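Local atomic coordinates of HTH-type transcriptional regulator AscG (Escherichia coli, PDB entry 3BRQ), a protein that represses transcription of the cryptic asc operon by binding its regulatory DNA in a sequence-specific manner. Residues B[133-138]-B[163-168]; B[199-204]-B[228-233]; B[247-252]-B[289-294]. All blocks are in the same frame, centred on the assembly; numbering follows the deposited sequence.

Contact 1 of 3, residues B[133-138]-B[163-168]; sequences ELINAG and DALAQH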
# COMPACT_ATOMS: atom_id res chain seq x y z
N GLU B 133 -20.79 -13.01 -14.15
CA GLU B 133 -19.88 -13.53 -15.14
C GLU B 133 -19.49 -14.97 -14.84
O GLU B 133 -19.39 -15.80 -15.76
CB GLU B 133 -18.64 -12.65 -15.21
CG GLU B 133 -17.66 -13.09 -16.32
CD GLU B 133 -16.75 -11.99 -16.81
OE1 GLU B 133 -15.72 -12.34 -17.46
OE2 GLU B 133 -17.05 -10.79 -16.58
N LEU B 134 -19.26 -15.27 -13.55
CA LEU B 134 -19.01 -16.63 -13.16
C LEU B 134 -20.22 -17.48 -13.44
O LEU B 134 -20.06 -18.55 -14.03
CB LEU B 134 -18.61 -16.76 -11.67
CG LEU B 134 -17.30 -16.10 -11.25
CD1 LEU B 134 -17.11 -16.09 -9.70
CD2 LEU B 134 -16.10 -16.72 -11.91
N ILE B 135 -21.41 -17.04 -13.03
CA ILE B 135 -22.64 -17.82 -13.26
C ILE B 135 -22.88 -18.11 -14.75
O ILE B 135 -23.22 -19.24 -15.15
CB ILE B 135 -23.90 -17.17 -12.67
CG1 ILE B 135 -23.76 -16.99 -11.14
CG2 ILE B 135 -25.18 -18.01 -13.04
CD1 ILE B 135 -24.84 -16.12 -10.48
N ASN B 136 -22.70 -17.10 -15.59
CA ASN B 136 -22.89 -17.28 -17.04
C ASN B 136 -21.80 -18.11 -17.71
O ASN B 136 -22.06 -18.71 -18.76
CB ASN B 136 -23.10 -15.93 -17.73
CG ASN B 136 -24.41 -15.27 -17.33
OD1 ASN B 136 -24.42 -14.12 -16.85
ND2 ASN B 136 -25.53 -16.00 -17.49
N ALA B 137 -20.60 -18.16 -17.10
CA ALA B 137 -19.57 -19.14 -17.51
C ALA B 137 -19.83 -20.56 -16.98
O ALA B 137 -19.01 -21.46 -17.21
CB ALA B 137 -18.16 -18.67 -17.16
N GLY B 138 -20.97 -20.79 -16.33
CA GLY B 138 -21.33 -22.11 -15.83
C GLY B 138 -21.14 -22.43 -14.35
O GLY B 138 -21.36 -23.56 -13.92
N ASP B 163 -27.08 -10.76 -4.31
CA ASP B 163 -28.06 -10.34 -5.39
C ASP B 163 -27.86 -11.10 -6.70
O ASP B 163 -28.83 -11.48 -7.33
CB ASP B 163 -28.01 -8.82 -5.62
CG ASP B 163 -29.24 -8.28 -6.44
OD1 ASP B 163 -30.38 -8.81 -6.36
OD2 ASP B 163 -29.04 -7.26 -7.14
N ALA B 164 -26.60 -11.30 -7.12
CA ALA B 164 -26.28 -12.09 -8.30
C ALA B 164 -26.75 -13.54 -8.21
O ALA B 164 -27.38 -14.04 -9.16
CB ALA B 164 -24.75 -12.02 -8.63
N LEU B 165 -26.54 -14.20 -7.06
CA LEU B 165 -27.14 -15.51 -6.86
C LEU B 165 -28.68 -15.47 -6.96
O LEU B 165 -29.28 -16.27 -7.67
CB LEU B 165 -26.82 -16.08 -5.49
CG LEU B 165 -25.39 -16.32 -5.06
CD1 LEU B 165 -25.36 -17.25 -3.84
CD2 LEU B 165 -24.55 -16.85 -6.19
N ALA B 166 -29.29 -14.56 -6.23
CA ALA B 166 -30.77 -14.61 -6.12
C ALA B 166 -31.42 -14.33 -7.51
O ALA B 166 -32.39 -15.01 -7.93
CB ALA B 166 -31.26 -13.61 -5.09
N GLN B 167 -30.86 -13.34 -8.22
CA GLN B 167 -31.31 -13.00 -9.58
C GLN B 167 -31.11 -14.11 -10.62
O GLN B 167 -31.81 -14.14 -11.62
CB GLN B 167 -30.67 -11.70 -10.08
CG GLN B 167 -31.26 -10.43 -9.48
CD GLN B 167 -30.94 -9.19 -10.31
OE1 GLN B 167 -31.03 -9.21 -11.55
NE2 GLN B 167 -30.58 -8.10 -9.63
N HIS B 168 -30.19 -15.04 -10.37
CA HIS B 168 -30.00 -16.18 -11.27
C HIS B 168 -30.61 -17.47 -10.73
O HIS B 168 -30.31 -18.54 -11.22
CB HIS B 168 -28.52 -16.41 -11.55
CG HIS B 168 -27.86 -15.31 -12.31
ND1 HIS B 168 -27.52 -14.10 -11.73
CD2 HIS B 168 -27.45 -15.24 -13.61
CE1 HIS B 168 -26.93 -13.34 -12.64
NE2 HIS B 168 -26.89 -14.00 -13.78

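Contact 2 of 3, residues B[199-204]-B[228-233]; sequences AKFSAL and EQVSVI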
# COMPACT_ATOMS: atom_id res chain seq x y z
N ALA B 199 -18.78 -28.04 1.79
CA ALA B 199 -19.75 -27.61 0.79
C ALA B 199 -18.98 -27.36 -0.52
O ALA B 199 -17.95 -26.70 -0.52
CB ALA B 199 -20.50 -26.35 1.31
N LYS B 200 -19.40 -27.98 -1.62
CA LYS B 200 -18.61 -27.93 -2.85
C LYS B 200 -18.66 -26.54 -3.49
O LYS B 200 -19.71 -25.86 -3.49
CB LYS B 200 -19.12 -28.95 -3.86
CG LYS B 200 -18.48 -30.32 -3.76
CD LYS B 200 -17.19 -30.35 -4.64
CE LYS B 200 -16.38 -31.67 -4.55
NZ LYS B 200 -17.26 -32.88 -4.81
N PHE B 201 -17.55 -26.11 -4.07
CA PHE B 201 -17.61 -24.92 -4.87
C PHE B 201 -16.63 -25.01 -6.07
O PHE B 201 -15.55 -25.61 -5.93
CB PHE B 201 -17.38 -23.67 -3.98
CG PHE B 201 -16.05 -23.67 -3.21
CD1 PHE B 201 -14.95 -23.06 -3.76
CD2 PHE B 201 -15.96 -24.28 -1.94
CE1 PHE B 201 -13.76 -23.06 -3.10
CE2 PHE B 201 -14.75 -24.29 -1.25
CZ PHE B 201 -13.65 -23.67 -1.84
N SER B 202 -16.99 -24.41 -7.21
CA SER B 202 -16.13 -24.35 -8.41
C SER B 202 -15.43 -22.99 -8.60
O SER B 202 -14.48 -22.87 -9.39
CB SER B 202 -16.88 -24.77 -9.71
OG SER B 202 -17.93 -23.86 -10.06
N ALA B 203 -15.86 -21.98 -7.85
CA ALA B 203 -15.26 -20.67 -7.99
C ALA B 203 -15.28 -19.97 -6.64
O ALA B 203 -16.16 -20.25 -5.83
CB ALA B 203 -16.03 -19.82 -9.07
N LEU B 204 -14.29 -19.10 -6.40
CA LEU B 204 -14.19 -18.32 -5.17
C LEU B 204 -14.02 -16.84 -5.52
O LEU B 204 -13.08 -16.46 -6.28
CB LEU B 204 -12.98 -18.78 -4.31
CG LEU B 204 -12.73 -17.77 -3.16
CD1 LEU B 204 -13.19 -18.32 -1.87
CD2 LEU B 204 -11.28 -17.34 -3.06
N GLU B 228 -8.55 -24.84 -12.58
CA GLU B 228 -9.28 -26.04 -13.04
C GLU B 228 -10.37 -26.56 -12.13
O GLU B 228 -11.45 -26.90 -12.60
CB GLU B 228 -8.36 -27.17 -13.37
CG GLU B 228 -7.60 -26.88 -14.63
CD GLU B 228 -6.26 -26.29 -14.35
OE1 GLU B 228 -6.01 -25.88 -13.18
OE2 GLU B 228 -5.46 -26.23 -15.32
N GLN B 229 -10.05 -26.63 -10.84
CA GLN B 229 -11.02 -27.10 -9.88
C GLN B 229 -11.70 -25.91 -9.23
O GLN B 229 -12.92 -25.92 -9.04
CB GLN B 229 -10.34 -28.01 -8.87
CG GLN B 229 -10.24 -29.46 -9.33
CD GLN B 229 -9.23 -30.31 -8.52
OE1 GLN B 229 -8.20 -29.84 -8.06
NE2 GLN B 229 -9.52 -31.58 -8.42
N VAL B 230 -10.93 -24.88 -8.89
CA VAL B 230 -11.56 -23.63 -8.35
C VAL B 230 -11.02 -22.39 -9.08
O VAL B 230 -9.81 -22.14 -9.06
CB VAL B 230 -11.36 -23.50 -6.82
CG1 VAL B 230 -11.83 -22.11 -6.29
CG2 VAL B 230 -12.03 -24.59 -6.11
N SER B 231 -11.91 -21.67 -9.73
CA SER B 231 -11.61 -20.37 -10.32
C SER B 231 -11.59 -19.29 -9.22
O SER B 231 -12.45 -19.32 -8.33
CB SER B 231 -12.64 -20.03 -11.39
OG SER B 231 -12.34 -20.71 -12.62
N VAL B 232 -10.62 -18.37 -9.29
CA VAL B 232 -10.49 -17.29 -8.30
C VAL B 232 -10.52 -15.87 -8.94
O VAL B 232 -9.86 -15.60 -9.97
CB VAL B 232 -9.18 -17.51 -7.43
CG1 VAL B 232 -8.99 -16.42 -6.32
CG2 VAL B 232 -9.15 -18.90 -6.83
N ILE B 233 -11.27 -14.98 -8.30
CA ILE B 233 -11.39 -13.54 -8.65
C ILE B 233 -11.17 -12.72 -7.37
O ILE B 233 -11.59 -13.10 -6.29
CB ILE B 233 -12.83 -13.27 -9.24
CG1 ILE B 233 -12.98 -13.96 -10.62
CG2 ILE B 233 -13.11 -11.79 -9.40
CD1 ILE B 233 -14.20 -13.44 -11.45
O HOH W 1 -13.13 -23.68 -12.03

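Contact 3 of 3, residues B[247-252]-B[289-294]; sequences ALSSVK and DSLIAP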
# COMPACT_ATOMS: atom_id res chain seq x y z
N ALA B 247 -1.88 -16.17 -12.72
CA ALA B 247 -2.18 -14.77 -12.76
C ALA B 247 -3.61 -14.52 -12.25
O ALA B 247 -4.57 -15.19 -12.67
CB ALA B 247 -2.04 -14.21 -14.19
N LEU B 248 -3.75 -13.49 -11.40
CA LEU B 248 -4.99 -13.30 -10.67
C LEU B 248 -5.99 -12.40 -11.40
O LEU B 248 -5.74 -11.22 -11.59
CB LEU B 248 -4.66 -12.76 -9.26
CG LEU B 248 -5.78 -12.17 -8.41
CD1 LEU B 248 -6.84 -13.30 -8.05
CD2 LEU B 248 -5.28 -11.52 -7.17
N SER B 249 -7.14 -12.94 -11.80
CA SER B 249 -8.25 -12.11 -12.32
C SER B 249 -8.74 -11.19 -11.21
O SER B 249 -8.91 -11.62 -10.07
CB SER B 249 -9.45 -12.95 -12.77
OG SER B 249 -9.13 -13.95 -13.71
N SER B 250 -8.95 -9.91 -11.53
CA SER B 250 -9.28 -8.91 -10.51
C SER B 250 -10.14 -7.76 -11.05
O SER B 250 -10.00 -7.35 -12.18
CB SER B 250 -8.04 -8.33 -9.87
OG SER B 250 -8.39 -7.59 -8.69
N VAL B 251 -11.03 -7.27 -10.20
CA VAL B 251 -11.84 -6.12 -10.50
C VAL B 251 -11.03 -4.83 -10.30
O VAL B 251 -10.59 -4.52 -9.22
CB VAL B 251 -13.16 -6.13 -9.62
CG1 VAL B 251 -13.95 -4.91 -9.87
CG2 VAL B 251 -14.01 -7.33 -9.98
N LYS B 252 -10.85 -4.06 -11.38
CA LYS B 252 -10.16 -2.79 -11.31
C LYS B 252 -11.13 -1.63 -11.08
O LYS B 252 -12.14 -1.51 -11.79
CB LYS B 252 -9.35 -2.53 -12.58
CG LYS B 252 -8.47 -1.27 -12.51
CD LYS B 252 -7.65 -1.20 -13.78
CE LYS B 252 -6.51 -0.19 -13.63
NZ LYS B 252 -6.96 1.20 -13.90
N ASP B 289 -5.48 -15.70 -15.90
CA ASP B 289 -5.43 -17.15 -15.91
C ASP B 289 -6.14 -17.84 -14.74
O ASP B 289 -6.38 -19.03 -14.88
CB ASP B 289 -3.97 -17.63 -15.96
CG ASP B 289 -3.35 -17.39 -17.32
OD1 ASP B 289 -4.11 -17.25 -18.31
OD2 ASP B 289 -2.10 -17.33 -17.39
N SER B 290 -6.46 -17.13 -13.64
CA SER B 290 -7.12 -17.75 -12.47
C SER B 290 -8.58 -17.99 -12.72
O SER B 290 -9.28 -18.58 -11.88
CB SER B 290 -7.02 -16.86 -11.24
OG SER B 290 -7.72 -15.64 -11.42
N LEU B 291 -9.06 -17.54 -13.86
CA LEU B 291 -10.46 -17.71 -14.18
C LEU B 291 -10.65 -18.56 -15.44
O LEU B 291 -10.05 -18.24 -16.48
CB LEU B 291 -11.13 -16.33 -14.32
CG LEU B 291 -12.60 -16.26 -14.74
CD1 LEU B 291 -13.49 -16.83 -13.67
CD2 LEU B 291 -12.96 -14.80 -15.00
N ILE B 292 -11.47 -19.61 -15.33
CA ILE B 292 -11.98 -20.39 -16.47
C ILE B 292 -13.30 -21.12 -16.14
O ILE B 292 -13.76 -21.08 -15.00
CB ILE B 292 -10.98 -21.42 -16.94
CG1 ILE B 292 -10.87 -22.56 -15.92
CG2 ILE B 292 -9.61 -20.77 -17.26
CD1 ILE B 292 -10.25 -23.83 -16.49
N ALA B 293 -13.91 -21.81 -17.10
CA ALA B 293 -15.16 -22.56 -16.81
C ALA B 293 -14.92 -23.73 -15.82
O ALA B 293 -13.77 -24.14 -15.64
CB ALA B 293 -15.81 -23.08 -18.11
N PRO B 294 -15.98 -24.27 -15.20
CA PRO B 294 -15.72 -25.44 -14.34
C PRO B 294 -15.37 -26.69 -15.20
O PRO B 294 -15.35 -26.59 -16.45
CB PRO B 294 -17.04 -25.61 -13.55
CG PRO B 294 -18.07 -24.93 -14.36
CD PRO B 294 -17.41 -23.91 -15.26
O HOH W 2 -0.75 -17.56 -14.99

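Contact 1 of 3, residues B[133-138]-B[163-168]
Ile135 and His168 mark the closest approach of two helix C-termini, with their CA atoms 7.8 Å apart. No hydrogen bond crosses this gap; the contact is made by side chains, chiefly those of Ile135 and His168. It joins helices 123-136 and 152-167 in the periplasmic-binding-protein-like domain of this LacI-family repressor. The first helix ends in a Schellman motif: Gly138, at positive phi, is its C-prime residue, with Gly138 N bonded to Ile135 O and His139 N to Leu134 O. The second helix gives way at His168, the first residue beyond it to leave helical backbone angles.

The main element is a CH-pi contact. Ile135 CD1 sits 3.8 Å from the centroid of the His168 imidazole, 25° off the ring normal, hence over the face but shifted toward the rim. With chi2 at 170°, the isoleucine is extended and CD1 is carried out to the second helix. The other branch also joins in: Ile135 CG2 lies 3.6 Å from His168 CD2, so both branches of the isoleucine meet the same imidazole. Ile135 CD1 also approaches Leu165 CD2 at 4.4 Å, a looser apolar contact. Ile170 and Ile142 add further apolar neighbours around Ile135, and Ala132 of the first helix touches the histidine.

What holds the imidazole in place is a bond within its own segment. His168 ND1 donates to Ala164 O, one helical turn earlier, at 2.6 Å and an N-H...O angle of 151°. This bond would restrain the rotation of the ring, and with it the face offered to Ile135. The acceptor lies a little out of the imidazole plane, and Ile135 CD1 packs 3.5 Å from that same oxygen, Ala164 O.

Contact 2 of 3, residues B[199-204]-B[228-233]
Val230 sets both methyl groups against the CD1-CE1 side of the Phe201 ring: Val230 CG1 and CG2 are each 3.8 Å from Phe201 CE1, and the two side chains cross obliquely. Further on, Val230 CG1 also reaches Leu204 CB at 4.0 Å. Leu204 and Val232 then lie side by side and point the same way, with Leu204 CD2 4.1 Å from Val232 CG1. Helix 209-221 covers this face through Ala212, Ala215 and Met216, as expected of the beta-alpha-beta crossover that links parallel strands 203-206 and 231-235.

Ala203 and Ser231 pair on the opposite face. Three backbone bonds set the parallel register: Ser231 N to Ser202 O, Leu204 N to Ser231 O (2.7 Å, 161°) and Ile233 N to Leu204 O. A water donates to Ser202 O and to Ser231 OG, the latter also bonded to Ile292 O.

The chemistry of the two faces therefore differs: that of Leu204 and Val232 is apolar, under helices 209-221 and 184-197, whereas that of Ala203 and Ser231 combines apolar packing by Leu134 and Leu291 with a polar tie to the C-terminal segment.

Contact 3 of 3, residues B[247-252]-B[289-294]
Ser290 OG receives two bonds from Ser249. Ser249 N donates to Ser290 OG over 2.8 Å with a nearly straight N-H...O angle of 169°, and Ser249 OG donates to the same Ser290 OG over a longer 3.2 Å. This Ser290 oxygen is also hydrogen-bonded to Val232 O on strand 231-235, so three partners grip one buried hydroxyl. A chi1 of 64° sets Ser290 OG between its own backbone N and carbonyl carbon, the position from which it meets Ser249 N. Ser249 OG is likewise engaged a second time, by Arg288 N just ahead of segment 289-294.

Ser290 N bonds weakly to Ala247 O, two residues before Ser249, 2.9 Å away but bent to 128°. Ser290 therefore contacts segment 247-252 through both its backbone and its side chain. At the outer margin a water accepts from Ala247 N and donates to Asp289 OD2, bridging the two segments where Asp289 is exposed.

These bonds tie the chain leaving strand 284-286 to the approach of strand 249-252, in the mixed sheet of the periplasmic-binding-protein-like domain. Within that sheet Ser249 pairs with Gly234 on one side, and Ser250 pairs with Ile286 of the antiparallel neighbour on the other. Because Ser290 also has a backbone bond to Val232, segment 289-294 is attached to two successive strands at once.

Packing surrounds the polar cluster. Ser249 OG lies close to Leu291 CB, 3.2 Å away, and the methylene of Ser290 rests near the carbonyl of Ala247, Ser290 CB to Ala247 O 3.3 Å. More loosely, Ala247 CB and Asp289 CB stand 4.3 Å apart. Leu291 packs against Ile233, Leu285 and Leu134.

In the fold
All three contacts lie on the same side of the chain's centre, within one subdomain of the repressor. Their centres are 18 to 22 Å from that point. Contacts 2 and 3, about 11 Å apart between centres, are joined directly by the serine hydroxyls of each. Contact 1 belongs to the helical layer, about 14 Å from contact 2 and 16 Å from contact 3, centre to centre. Leu134 links it to the sheet, with Leu134 CD2 3.8 Å from Ile233 CD1 and Leu134 CD1 3.9 Å from Ala203 CB. It also touches contact 3, Ala137 O lying 3.5 Å from Pro294 CD. LacI-family effectors typically bind between the two subdomains; these contacts instead connect elements within one of them.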